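Local coordinates for DNA mimic protein DMP12 (Neisseria meningitidis MC58, PDB 3W1O) that acts as a DNA mimic that binds the dimeric histone-like protein HU at its DNA-binding sites and partially keeps it from DNA, probably as a regulator, at residues A[11-16]-A[32-37]; A[82-87]-A[100-105]; A[7-12]-A[113-118]; A[51-56]-A[96-101]. All blocks are in the same frame, centred on the assembly; numbering follows the deposited sequence.

Contact 1. Residues A[11-16]-A[32-37]; sequences CLKDNV and IQSETV. With MG (magnesium ion), chain C.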
loop_
_atom_site.group_PDB
_atom_site.type_symbol
_atom_site.label_atom_id
_atom_site.label_comp_id
_atom_site.label_asym_id
_atom_site.label_seq_id
_atom_site.Cartn_x
_atom_site.Cartn_y
_atom_site.Cartn_z
ATOM N N CYS A 11 -4.209 4.147 3.729
ATOM C CA CYS A 11 -4.237 4.802 5.042
ATOM C C CYS A 11 -5.590 5.448 5.168
ATOM O O CYS A 11 -6.351 5.519 4.196
ATOM C CB CYS A 11 -3.056 5.791 5.200
ATOM S SG CYS A 11 -3.151 7.184 4.059
ATOM N N LEU A 12 -5.963 5.820 6.391
ATOM C CA LEU A 12 -7.132 6.600 6.607
ATOM C C LEU A 12 -6.942 7.997 6.032
ATOM O O LEU A 12 -5.806 8.526 5.956
ATOM C CB LEU A 12 -7.409 6.724 8.086
ATOM C CG LEU A 12 -7.643 5.381 8.759
ATOM C CD1 LEU A 12 -8.107 5.514 10.238
ATOM C CD2 LEU A 12 -8.657 4.603 7.961
ATOM N N LYS A 13 -8.062 8.590 5.679
ATOM C CA LYS A 13 -8.101 10.001 5.340
ATOM C C LYS A 13 -7.819 10.913 6.526
ATOM O O LYS A 13 -8.063 10.546 7.665
ATOM C CB LYS A 13 -9.485 10.341 4.844
ATOM C CG LYS A 13 -9.653 10.004 3.406
ATOM C CD LYS A 13 -11.112 10.079 3.081
ATOM C CE LYS A 13 -11.323 10.403 1.651
ATOM N NZ LYS A 13 -12.755 10.840 1.580
ATOM N N ASP A 14 -7.359 12.111 6.199
ATOM C CA ASP A 14 -7.082 13.190 7.133
ATOM C C ASP A 14 -8.132 13.282 8.241
ATOM O O ASP A 14 -7.793 13.266 9.428
ATOM C CB ASP A 14 -6.964 14.513 6.364
ATOM C CG ASP A 14 -6.699 15.703 7.276
ATOM O OD1 ASP A 14 -6.182 15.491 8.402
ATOM O OD2 ASP A 14 -7.002 16.841 6.847
ATOM N N ASN A 15 -9.408 13.350 7.928
ATOM C CA ASN A 15 -10.235 13.612 9.127
ATOM C C ASN A 15 -11.061 12.422 9.601
ATOM O O ASN A 15 -12.177 12.559 10.069
ATOM C CB ASN A 15 -10.949 14.983 9.079
ATOM C CG ASN A 15 -10.015 16.169 9.548
ATOM O OD1 ASN A 15 -9.373 16.114 10.611
ATOM N ND2 ASN A 15 -9.976 17.246 8.757
ATOM N N VAL A 16 -10.443 11.250 9.480
ATOM C CA VAL A 16 -10.996 9.979 9.878
ATOM C C VAL A 16 -10.004 9.430 10.901
ATOM O O VAL A 16 -8.810 9.231 10.600
ATOM C CB VAL A 16 -11.063 8.987 8.682
ATOM C CG1 VAL A 16 -11.516 7.628 9.151
ATOM C CG2 VAL A 16 -11.997 9.498 7.579
ATOM N N ILE A 32 -13.239 2.597 -1.161
ATOM C CA ILE A 32 -12.358 2.334 -2.301
ATOM C C ILE A 32 -12.287 3.563 -3.209
ATOM O O ILE A 32 -11.338 3.690 -3.977
ATOM C CB ILE A 32 -12.779 1.095 -3.121
ATOM C CG1 ILE A 32 -12.754 -0.161 -2.245
ATOM C CG2 ILE A 32 -11.895 0.956 -4.381
ATOM C CD1 ILE A 32 -11.427 -0.612 -1.876
ATOM N N GLN A 33 -13.229 4.485 -3.107
ATOM C CA GLN A 33 -13.085 5.692 -3.948
ATOM C C GLN A 33 -11.959 6.586 -3.435
ATOM O O GLN A 33 -11.472 7.454 -4.162
ATOM C CB GLN A 33 -14.382 6.495 -4.039
ATOM C CG GLN A 33 -14.712 7.352 -2.845
ATOM C CD GLN A 33 -14.972 6.578 -1.569
ATOM O OE1 GLN A 33 -15.358 5.390 -1.592
ATOM N NE2 GLN A 33 -14.769 7.259 -0.425
ATOM N N SER A 34 -11.567 6.401 -2.156
ATOM C CA SER A 34 -10.547 7.277 -1.589
ATOM C C SER A 34 -9.187 7.250 -2.317
ATOM O O SER A 34 -8.673 6.189 -2.685
ATOM C CB SER A 34 -10.396 7.025 -0.068
ATOM O OG SER A 34 -9.315 7.796 0.448
ATOM N N GLU A 35 -8.581 8.433 -2.470
ATOM C CA GLU A 35 -7.226 8.565 -2.954
ATOM C C GLU A 35 -6.240 7.872 -1.991
ATOM O O GLU A 35 -5.092 7.603 -2.349
ATOM C CB GLU A 35 -6.843 10.073 -3.083
ATOM C CG GLU A 35 -6.597 10.782 -1.746
ATOM C CD GLU A 35 -6.308 12.252 -1.942
ATOM O OE1 GLU A 35 -5.167 12.555 -2.342
ATOM O OE2 GLU A 35 -7.205 13.073 -1.684
ATOM N N THR A 36 -6.706 7.554 -0.789
ATOM C CA THR A 36 -5.810 6.962 0.241
ATOM C C THR A 36 -5.871 5.445 0.212
ATOM O O THR A 36 -5.207 4.800 1.021
ATOM C CB THR A 36 -6.150 7.414 1.676
ATOM O OG1 THR A 36 -7.454 6.915 2.056
ATOM C CG2 THR A 36 -6.102 8.992 1.774
ATOM N N VAL A 37 -6.664 4.888 -0.715
ATOM C CA VAL A 37 -6.875 3.449 -0.760
ATOM C C VAL A 37 -6.465 2.974 -2.130
ATOM O O VAL A 37 -6.935 3.523 -3.164
ATOM C CB VAL A 37 -8.321 3.013 -0.472
ATOM C CG1 VAL A 37 -8.476 1.488 -0.758
ATOM C CG2 VAL A 37 -8.742 3.337 0.943
HETATM MG MG MG C . -4.881 15.835 10.159
HETATM O O HOH W 1 -13.031 9.856 -0.878
HETATM O O HOH W 2 -4.210 13.709 9.618
HETATM O O HOH W 3 -3.437 15.798 11.868
HETATM O O HOH W 4 -4.592 17.959 9.773
HETATM O O HOH W 5 -3.173 16.113 8.666
#
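A polar loop-to-loop contact joins the chain leaving strand 7-10 to the chain entering strand 37-40, where these neighbouring antiparallel strands meet the loops at either end of helix 21-30. Thr36 grips Cys11 twice. Cys11 N donates to Thr36 O over 3.0 Å, in the plane of that carbonyl, and the hydroxyl of Thr36 returns a bond from OG1 to Cys11 O of 2.8 Å, arriving from above the carbonyl plane. Thr36 OG1 reaches this position because it stands between its own backbone N and carbonyl carbon (chi1 65°), while the sulfur of Cys11 packs on Thr36 CB and CG2 lies between it and Lys13 CG. The Thr36 hydroxyl also receives a bond from Ser34 OG, 2.6 Å from Thr36 OG1, so a short relay runs from Ser34 through Thr36 to the Cys11 carbonyl and fixes the rotation of both hydroxyls. Lys13 lies extended across this relay, its CE 3.5 Å from Ser34 OG, and its ammonium group is tied to Gln33 NE2 by a water that accepts from both. Within the type I turn from Lys13 to Val16, Asp14 OD1 binds the magnesium ion at 2.2 Å, together with four waters. Trp27 of helix 21-30 packs against Leu12, Lys13 and Thr36, while Tyr107 of helix 96-111 touches Cys11, Lys13 and Thr36 and its hydroxyl accepts a hydrogen bond from Asp14 N.

Contact 2. Residues A[82-87]-A[100-105]; sequences AVKEKL and NIIHVL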
loop_
_atom_site.group_PDB
_atom_site.type_symbol
_atom_site.label_atom_id
_atom_site.label_comp_id
_atom_site.label_asym_id
_atom_site.label_seq_id
_atom_site.Cartn_x
_atom_site.Cartn_y
_atom_site.Cartn_z
ATOM N N ALA A 82 11.093 4.935 2.888
ATOM C CA ALA A 82 12.028 4.017 2.211
ATOM C C ALA A 82 11.352 3.304 1.010
ATOM O O ALA A 82 11.961 3.156 -0.039
ATOM C CB ALA A 82 12.551 2.988 3.183
ATOM N N VAL A 83 10.114 2.848 1.185
ATOM C CA VAL A 83 9.407 2.181 0.076
ATOM C C VAL A 83 9.112 3.201 -1.003
ATOM O O VAL A 83 9.288 2.922 -2.215
ATOM C CB VAL A 83 8.094 1.495 0.558
ATOM C CG1 VAL A 83 7.263 0.975 -0.653
ATOM C CG2 VAL A 83 8.471 0.288 1.444
ATOM N N LYS A 84 8.694 4.396 -0.589
ATOM C CA LYS A 84 8.382 5.446 -1.547
ATOM C C LYS A 84 9.580 5.762 -2.443
ATOM O O LYS A 84 9.436 5.923 -3.661
ATOM C CB LYS A 84 7.891 6.697 -0.860
ATOM C CG LYS A 84 7.592 7.800 -1.841
ATOM C CD LYS A 84 6.794 8.872 -1.203
ATOM C CE LYS A 84 7.591 9.605 -0.136
ATOM N NZ LYS A 84 8.681 10.409 -0.750
ATOM N N GLU A 85 10.766 5.867 -1.822
ATOM C CA GLU A 85 12.000 6.087 -2.570
ATOM C C GLU A 85 12.238 4.963 -3.569
ATOM O O GLU A 85 12.550 5.266 -4.722
ATOM C CB GLU A 85 13.210 6.217 -1.637
ATOM C CG GLU A 85 14.364 7.042 -2.227
ATOM C CD GLU A 85 13.944 8.491 -2.535
ATOM O OE1 GLU A 85 13.300 9.126 -1.658
ATOM O OE2 GLU A 85 14.236 8.991 -3.653
ATOM N N LYS A 86 12.122 3.703 -3.129
ATOM C CA LYS A 86 12.335 2.515 -3.988
ATOM C C LYS A 86 11.413 2.618 -5.218
ATOM O O LYS A 86 11.818 2.391 -6.370
ATOM C CB LYS A 86 12.013 1.202 -3.269
ATOM C CG LYS A 86 12.964 0.726 -2.196
ATOM C CD LYS A 86 14.146 -0.006 -2.786
ATOM C CE LYS A 86 15.261 -0.113 -1.756
ATOM N NZ LYS A 86 16.404 -0.848 -2.382
ATOM N N LEU A 87 10.156 2.947 -4.963
ATOM C CA LEU A 87 9.214 3.003 -6.089
ATOM C C LEU A 87 9.472 4.168 -7.047
ATOM O O LEU A 87 9.329 4.009 -8.256
ATOM C CB LEU A 87 7.776 3.048 -5.592
ATOM C CG LEU A 87 7.306 1.864 -4.745
ATOM C CD1 LEU A 87 5.822 1.974 -4.415
ATOM C CD2 LEU A 87 7.534 0.597 -5.459
ATOM N N ASN A 100 -0.181 5.104 -7.849
ATOM C CA ASN A 100 -1.222 5.075 -6.872
ATOM C C ASN A 100 -0.677 4.675 -5.491
ATOM O O ASN A 100 -1.126 5.212 -4.479
ATOM C CB ASN A 100 -2.326 4.138 -7.322
ATOM C CG ASN A 100 -3.154 4.741 -8.445
ATOM O OD1 ASN A 100 -3.191 5.961 -8.586
ATOM N ND2 ASN A 100 -3.769 3.905 -9.244
ATOM N N ILE A 101 0.246 3.719 -5.475
ATOM C CA ILE A 101 0.827 3.285 -4.186
ATOM C C ILE A 101 1.658 4.436 -3.659
ATOM O O ILE A 101 1.509 4.840 -2.497
ATOM C CB ILE A 101 1.691 2.012 -4.340
ATOM C CG1 ILE A 101 0.781 0.823 -4.621
ATOM C CG2 ILE A 101 2.491 1.749 -3.051
ATOM C CD1 ILE A 101 1.564 -0.472 -5.012
ATOM N N ILE A 102 2.436 5.050 -4.547
ATOM C CA ILE A 102 3.238 6.222 -4.138
ATOM C C ILE A 102 2.369 7.305 -3.501
ATOM O O ILE A 102 2.738 7.942 -2.481
ATOM C CB ILE A 102 4.067 6.773 -5.317
ATOM C CG1 ILE A 102 5.237 5.840 -5.648
ATOM C CG2 ILE A 102 4.576 8.189 -4.994
ATOM C CD1 ILE A 102 5.897 6.184 -7.051
ATOM N N HIS A 103 1.192 7.504 -4.079
ATOM C CA HIS A 103 0.350 8.564 -3.585
ATOM C C HIS A 103 -0.148 8.305 -2.166
ATOM O O HIS A 103 -0.264 9.248 -1.347
ATOM C CB HIS A 103 -0.879 8.743 -4.460
ATOM C CG HIS A 103 -1.644 9.959 -4.086
ATOM N ND1 HIS A 103 -1.151 11.230 -4.306
ATOM C CD2 HIS A 103 -2.802 10.108 -3.400
ATOM C CE1 HIS A 103 -2.005 12.114 -3.818
ATOM N NE2 HIS A 103 -3.017 11.459 -3.265
ATOM N N VAL A 104 -0.540 7.052 -1.905
ATOM C CA VAL A 104 -0.918 6.675 -0.527
ATOM C C VAL A 104 0.220 6.937 0.423
ATOM O O VAL A 104 0.025 7.497 1.492
ATOM C CB VAL A 104 -1.278 5.190 -0.437
ATOM C CG1 VAL A 104 -1.552 4.806 1.093
ATOM C CG2 VAL A 104 -2.550 4.989 -1.298
ATOM N N LEU A 105 1.411 6.568 0.014
ATOM C CA LEU A 105 2.597 6.796 0.850
ATOM C C LEU A 105 2.806 8.303 1.130
ATOM O O LEU A 105 2.965 8.730 2.280
ATOM C CB LEU A 105 3.840 6.157 0.210
ATOM C CG LEU A 105 3.737 4.637 -0.072
ATOM C CD1 LEU A 105 5.028 4.150 -0.721
ATOM C CD2 LEU A 105 3.397 3.829 1.206
#
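Leu87 makes the closest touch between these two helices, its CD1 lying 3.6 Å from Ile101 CG2 with the two side chains crossing at about a right angle. On its other flank Leu87 slides past Ile102 in the opposite direction, so that Leu87 CB rests 3.8 Å from Ile102 CG1. One turn along, the tip of Leu105 does the corresponding work from the facing helix: CD1 meets Val83 CG1 at 3.9 Å and also presses on the backbone of Lys84, 3.7 Å from Lys84 N. Both leucines hold CG anti to the carbonyl carbon (chi1 -60° for Leu87, -57° for Leu105), which sends their branches across the interface. Lys84 adds only the aliphatic root of its chain; the chain then bends at chi3 and chi4 and carries the ammonium away from Ile102. The side-chain contacts are thus apolar, made by two nearly antiparallel helix segments whose axes approach to 9.7 Å at a crossing angle of -150°. Ile60 of helix 53-61 packs on Val83, and Leu53 of the same helix on Leu87. Val104, on another side of helix 96-111, touches Val38 of strand 37-40, so that helix lies between helix 77-88 and the sheet.

Contact 3. Residues A[7-12]-A[113-118]; sequences LLIFCL and KTVIFH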
loop_
_atom_site.group_PDB
_atom_site.type_symbol
_atom_site.label_atom_id
_atom_site.label_comp_id
_atom_site.label_asym_id
_atom_site.label_seq_id
_atom_site.Cartn_x
_atom_site.Cartn_y
_atom_site.Cartn_z
ATOM N N LEU A 7 -6.684 -7.202 -2.437
ATOM C CA LEU A 7 -5.591 -6.654 -1.623
ATOM C C LEU A 7 -5.746 -5.155 -1.523
ATOM O O LEU A 7 -6.008 -4.508 -2.529
ATOM C CB LEU A 7 -4.246 -6.982 -2.290
ATOM C CG LEU A 7 -2.982 -6.224 -1.865
ATOM C CD1 LEU A 7 -2.724 -6.485 -0.360
ATOM C CD2 LEU A 7 -1.874 -6.762 -2.749
ATOM N N LEU A 8 -5.591 -4.613 -0.310
ATOM C CA LEU A 8 -5.622 -3.156 -0.166
ATOM C C LEU A 8 -4.302 -2.667 0.358
ATOM O O LEU A 8 -3.689 -3.289 1.226
ATOM C CB LEU A 8 -6.744 -2.698 0.761
ATOM C CG LEU A 8 -8.195 -3.086 0.402
ATOM C CD1 LEU A 8 -9.125 -2.438 1.426
ATOM C CD2 LEU A 8 -8.576 -2.680 -1.031
ATOM N N ILE A 9 -3.866 -1.531 -0.165
ATOM C CA ILE A 9 -2.770 -0.790 0.488
ATOM C C ILE A 9 -3.403 0.551 0.771
ATOM O O ILE A 9 -3.901 1.190 -0.164
ATOM C CB ILE A 9 -1.601 -0.636 -0.465
ATOM C CG1 ILE A 9 -1.006 -2.038 -0.761
ATOM C CG2 ILE A 9 -0.570 0.399 0.102
ATOM C CD1 ILE A 9 0.191 -2.066 -1.729
ATOM N N PHE A 10 -3.458 0.972 2.026
ATOM C CA PHE A 10 -4.168 2.200 2.295
ATOM C C PHE A 10 -3.730 2.903 3.581
ATOM O O PHE A 10 -3.009 2.288 4.419
ATOM C CB PHE A 10 -5.692 1.925 2.369
ATOM C CG PHE A 10 -6.146 1.257 3.659
ATOM C CD1 PHE A 10 -6.622 2.017 4.736
ATOM C CD2 PHE A 10 -6.061 -0.127 3.795
ATOM C CE1 PHE A 10 -6.991 1.376 5.978
ATOM C CE2 PHE A 10 -6.441 -0.750 5.001
ATOM C CZ PHE A 10 -6.920 0.024 6.082
ATOM N N CYS A 11 -4.209 4.147 3.729
ATOM C CA CYS A 11 -4.237 4.802 5.042
ATOM C C CYS A 11 -5.590 5.448 5.168
ATOM O O CYS A 11 -6.351 5.519 4.196
ATOM C CB CYS A 11 -3.056 5.791 5.200
ATOM S SG CYS A 11 -3.151 7.184 4.059
ATOM N N LEU A 12 -5.963 5.820 6.391
ATOM C CA LEU A 12 -7.132 6.600 6.607
ATOM C C LEU A 12 -6.942 7.997 6.032
ATOM O O LEU A 12 -5.806 8.526 5.956
ATOM C CB LEU A 12 -7.409 6.724 8.086
ATOM C CG LEU A 12 -7.643 5.381 8.759
ATOM C CD1 LEU A 12 -8.107 5.514 10.238
ATOM C CD2 LEU A 12 -8.657 4.603 7.961
ATOM N N LYS A 113 -0.031 9.230 9.029
ATOM C CA LYS A 113 -0.917 8.044 9.124
ATOM C C LYS A 113 -0.035 6.796 8.991
ATOM O O LYS A 113 1.018 6.792 8.327
ATOM C CB LYS A 113 -1.984 8.055 7.995
ATOM C CG LYS A 113 -2.932 9.280 7.896
ATOM C CD LYS A 113 -3.866 9.395 9.107
ATOM C CE LYS A 113 -4.933 10.444 8.915
ATOM N NZ LYS A 113 -6.147 10.180 9.781
ATOM N N THR A 114 -0.460 5.695 9.611
ATOM C CA THR A 114 0.177 4.408 9.333
ATOM C C THR A 114 -0.416 3.896 8.035
ATOM O O THR A 114 -1.545 4.178 7.719
ATOM C CB THR A 114 -0.004 3.417 10.517
ATOM O OG1 THR A 114 0.996 3.754 11.490
ATOM C CG2 THR A 114 0.217 1.971 10.117
ATOM N N VAL A 115 0.408 3.246 7.262
ATOM C CA VAL A 115 -0.054 2.598 6.022
ATOM C C VAL A 115 -0.328 1.136 6.309
ATOM O O VAL A 115 0.492 0.470 6.931
ATOM C CB VAL A 115 0.984 2.790 4.928
ATOM C CG1 VAL A 115 0.715 1.888 3.736
ATOM C CG2 VAL A 115 0.928 4.250 4.453
ATOM N N ILE A 116 -1.473 0.630 5.872
ATOM C CA ILE A 116 -1.801 -0.793 6.057
ATOM C C ILE A 116 -1.779 -1.537 4.735
ATOM O O ILE A 116 -2.256 -1.009 3.710
ATOM C CB ILE A 116 -3.210 -0.878 6.635
ATOM C CG1 ILE A 116 -3.178 -0.222 8.041
ATOM C CG2 ILE A 116 -3.704 -2.328 6.682
ATOM C CD1 ILE A 116 -4.512 0.011 8.591
ATOM N N PHE A 117 -1.202 -2.737 4.746
ATOM C CA PHE A 117 -1.433 -3.645 3.635
ATOM C C PHE A 117 -2.375 -4.708 4.183
ATOM O O PHE A 117 -2.058 -5.335 5.187
ATOM C CB PHE A 117 -0.144 -4.342 3.161
ATOM C CG PHE A 117 0.962 -3.433 2.666
ATOM C CD1 PHE A 117 0.780 -2.065 2.465
ATOM C CD2 PHE A 117 2.188 -3.972 2.354
ATOM C CE1 PHE A 117 1.854 -1.243 2.005
ATOM C CE2 PHE A 117 3.258 -3.153 1.885
ATOM C CZ PHE A 117 3.066 -1.801 1.721
ATOM N N HIS A 118 -3.496 -4.935 3.524
ATOM C CA HIS A 118 -4.465 -5.953 4.026
ATOM C C HIS A 118 -4.905 -6.880 2.895
ATOM O O HIS A 118 -5.234 -6.403 1.824
ATOM C CB HIS A 118 -5.683 -5.296 4.649
ATOM C CG HIS A 118 -6.783 -6.278 4.954
ATOM N ND1 HIS A 118 -6.772 -7.077 6.083
ATOM C CD2 HIS A 118 -7.865 -6.668 4.225
ATOM C CE1 HIS A 118 -7.831 -7.879 6.063
ATOM N NE2 HIS A 118 -8.509 -7.654 4.947
HETATM O O HOH W 6 -4.095 4.968 8.520
#
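Two aromatic-aliphatic pairs on opposite faces of the sheet form the apolar centre. On one face Ile116 lies alongside Phe10: its CB makes a CH-pi contact 4.0 Å from the Phe10 ring centroid, and Ile116 CD1 reaches Phe10 CZ at 3.5 Å. Phe10 CG takes the crowded place between backbone N and carbonyl carbon (chi1 76°), which folds the ring over its cross-strand neighbour. On the other face Ile9 runs beside Phe117, with Ile9 CG2 3.5 Å from Phe117 CE1 and Ile9 CD1 over the ring near its rim. The strands 7-10 and 115-118 between these faces are antiparallel. Leu8 and His118 form one hydrogen-bonded pair, Phe10 and Ile116 the next; Leu8 N to His118 O is 2.8 Å and nearly straight (174°). Ile9 and Phe117 are the non-hydrogen-bonded pair between them. Past Cys11 the strands part, and a water bridges Leu12 N and Thr114 O. Lys113 CG lies 3.5 Å from Leu12 O, and the bend at chi2 keeps CD and CE alongside that oxygen as well, while NZ bonds to Lys13 O; His118 ND1 pairs with Asp72. The chemistry implies a firmly paired, central part of the sheet, with one cost at its margin: the buried Leu12 O has no polar partner.

Contact 4. Residues A[51-56]-A[96-101]; sequences RGLWRL and PLVKNI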
loop_
_atom_site.group_PDB
_atom_site.type_symbol
_atom_site.label_atom_id
_atom_site.label_comp_id
_atom_site.label_asym_id
_atom_site.label_seq_id
_atom_site.Cartn_x
_atom_site.Cartn_y
_atom_site.Cartn_z
ATOM N N ARG A 51 7.048 -8.610 -12.584
ATOM C CA ARG A 51 7.900 -7.479 -12.937
ATOM C C ARG A 51 8.767 -6.977 -11.814
ATOM O O ARG A 51 9.581 -6.057 -11.988
ATOM C CB ARG A 51 7.046 -6.405 -13.524
ATOM C CG ARG A 51 6.631 -6.891 -14.906
ATOM C CD ARG A 51 5.848 -5.866 -15.658
ATOM N NE ARG A 51 6.682 -4.691 -15.843
ATOM C CZ ARG A 51 6.175 -3.474 -15.928
ATOM N NH1 ARG A 51 4.845 -3.345 -15.871
ATOM N NH2 ARG A 51 6.983 -2.426 -16.069
ATOM N N GLY A 52 8.572 -7.571 -10.650
ATOM C CA GLY A 52 9.448 -7.310 -9.515
ATOM C C GLY A 52 9.001 -6.219 -8.544
ATOM O O GLY A 52 9.776 -5.827 -7.674
ATOM N N LEU A 53 7.742 -5.776 -8.644
ATOM C CA LEU A 53 7.221 -4.760 -7.750
ATOM C C LEU A 53 7.232 -5.200 -6.257
ATOM O O LEU A 53 7.643 -4.440 -5.369
ATOM C CB LEU A 53 5.822 -4.302 -8.183
ATOM C CG LEU A 53 5.101 -3.311 -7.217
ATOM C CD1 LEU A 53 5.945 -1.974 -7.017
ATOM C CD2 LEU A 53 3.719 -2.938 -7.711
ATOM N N TRP A 54 6.767 -6.415 -5.965
ATOM C CA TRP A 54 6.624 -6.798 -4.582
ATOM C C TRP A 54 7.996 -7.077 -4.022
ATOM O O TRP A 54 8.286 -6.747 -2.860
ATOM C CB TRP A 54 5.677 -7.997 -4.409
ATOM C CG TRP A 54 4.391 -7.806 -5.164
ATOM C CD1 TRP A 54 3.866 -8.651 -6.086
ATOM C CD2 TRP A 54 3.509 -6.673 -5.107
ATOM N NE1 TRP A 54 2.704 -8.142 -6.611
ATOM C CE2 TRP A 54 2.450 -6.928 -6.022
ATOM C CE3 TRP A 54 3.494 -5.482 -4.355
ATOM C CZ2 TRP A 54 1.402 -6.049 -6.210
ATOM C CZ3 TRP A 54 2.427 -4.597 -4.549
ATOM C CH2 TRP A 54 1.410 -4.886 -5.466
ATOM N N ARG A 55 8.871 -7.626 -4.856
ATOM C CA ARG A 55 10.277 -7.774 -4.435
ATOM C C ARG A 55 10.921 -6.427 -4.047
ATOM O O ARG A 55 11.698 -6.331 -3.098
ATOM C CB ARG A 55 11.070 -8.459 -5.572
ATOM C CG ARG A 55 10.715 -9.943 -5.670
ATOM C CD ARG A 55 11.516 -10.635 -6.770
ATOM N NE ARG A 55 10.695 -10.897 -7.951
ATOM C CZ ARG A 55 10.935 -10.351 -9.131
ATOM N NH1 ARG A 55 11.969 -9.538 -9.258
ATOM N NH2 ARG A 55 10.157 -10.613 -10.191
ATOM N N LEU A 56 10.590 -5.367 -4.764
ATOM C CA LEU A 56 11.088 -4.051 -4.432
ATOM C C LEU A 56 10.603 -3.628 -3.077
ATOM O O LEU A 56 11.391 -3.077 -2.298
ATOM C CB LEU A 56 10.620 -3.030 -5.475
ATOM C CG LEU A 56 11.468 -1.939 -6.107
ATOM C CD1 LEU A 56 12.938 -2.344 -6.420
ATOM C CD2 LEU A 56 10.754 -1.567 -7.386
ATOM N N PRO A 96 0.493 3.421 -13.548
ATOM C CA PRO A 96 -0.567 3.864 -12.621
ATOM C C PRO A 96 -0.555 3.178 -11.292
ATOM O O PRO A 96 -0.675 3.864 -10.295
ATOM C CB PRO A 96 -1.864 3.551 -13.381
ATOM C CG PRO A 96 -1.406 3.733 -14.884
ATOM C CD PRO A 96 -0.008 3.156 -14.916
ATOM N N LEU A 97 -0.447 1.848 -11.233
ATOM C CA LEU A 97 -0.515 1.219 -9.909
ATOM C C LEU A 97 0.609 1.730 -8.997
ATOM O O LEU A 97 0.405 1.957 -7.790
ATOM C CB LEU A 97 -0.419 -0.313 -10.048
ATOM C CG LEU A 97 -0.351 -1.100 -8.720
ATOM C CD1 LEU A 97 -1.664 -0.892 -7.967
ATOM C CD2 LEU A 97 -0.113 -2.604 -8.994
ATOM N N VAL A 98 1.809 1.874 -9.556
ATOM C CA VAL A 98 2.936 2.323 -8.766
ATOM C C VAL A 98 2.700 3.761 -8.335
ATOM O O VAL A 98 2.957 4.094 -7.188
ATOM C CB VAL A 98 4.280 2.149 -9.524
ATOM C CG1 VAL A 98 5.473 2.620 -8.640
ATOM C CG2 VAL A 98 4.445 0.643 -9.938
ATOM N N LYS A 99 2.174 4.620 -9.242
ATOM C CA LYS A 99 1.829 5.969 -8.870
ATOM C C LYS A 99 0.791 6.002 -7.758
ATOM O O LYS A 99 0.851 6.859 -6.876
ATOM C CB LYS A 99 1.277 6.780 -10.059
ATOM C CG LYS A 99 2.347 7.134 -11.138
ATOM C CD LYS A 99 1.653 7.776 -12.381
ATOM C CE LYS A 99 0.887 9.040 -11.939
ATOM N NZ LYS A 99 0.595 9.783 -13.160
ATOM N N ASN A 100 -0.181 5.104 -7.849
ATOM C CA ASN A 100 -1.222 5.075 -6.872
ATOM C C ASN A 100 -0.677 4.675 -5.491
ATOM O O ASN A 100 -1.126 5.212 -4.479
ATOM C CB ASN A 100 -2.326 4.138 -7.322
ATOM C CG ASN A 100 -3.154 4.741 -8.445
ATOM O OD1 ASN A 100 -3.191 5.961 -8.586
ATOM N ND2 ASN A 100 -3.769 3.905 -9.244
ATOM N N ILE A 101 0.246 3.719 -5.475
ATOM C CA ILE A 101 0.827 3.285 -4.186
ATOM C C ILE A 101 1.658 4.436 -3.659
ATOM O O ILE A 101 1.509 4.840 -2.497
ATOM C CB ILE A 101 1.691 2.012 -4.340
ATOM C CG1 ILE A 101 0.781 0.823 -4.621
ATOM C CG2 ILE A 101 2.491 1.749 -3.051
ATOM C CD1 ILE A 101 1.564 -0.472 -5.012
#
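Leu53, in the first turn of helix 53-61, directs its CB toward helix 96-111, and its CG stands anti to the backbone N (chi1 174°), against one face of the neighbouring Trp54 ring near the rim. From there the side chain forks. CD1 meets Val98 CG2 at 4.2 Å, the two side chains sliding past each other in opposite directions. CD2 turns to the other side of that fork and touches two residues one helical turn apart, Leu97 CD2 at 4.1 Å and Ile101 CD1 at 4.2 Å. Trp54 extends the same apolar patch with the far end of its six-membered ring: its CZ3 lies 4.2 Å from Ile101 CD1, approached obliquely, and its CH2 is near Leu97 CD2. The indole nitrogen is engaged elsewhere, with Trp54 NE1 bonded to Ile45 O. Just before Leu53, Gly52 ends helix 42-51 with a Schellman motif at positive phi (94°) and is at once the N-cap of helix 53-61, so the chain changes direction there. Tyr48 of helix 42-51 touches both Leu53 and Leu97, Leu87 of helix 77-88 packs on Val98, and strand 37-40 meets Leu97 through Val38 and Ile40.

From the N terminus, the first strand and the loop after it open two loops, which overlap at Cys11 and Leu12. Contact 1 closes the short one, around helix 21-30, and leads the chain into strand 37-40. Contact 3 closes the long one, pairing the first strand with the last, 115-118, and almost the whole chain lies between. Contacts 4 and 2 are nested inside it and both end on helix 96-111; the 82-87 to 100-105 loop starts later than that of 51-56 to 96-101, and the two share Asn100 and Ile101. Leu87 touches Leu53, joining them, while Ile101 meets Ile9 of the sheet. Glu35 and His103 link contact 1 to helix 96-111, which thus ties sheet, loops and helices together.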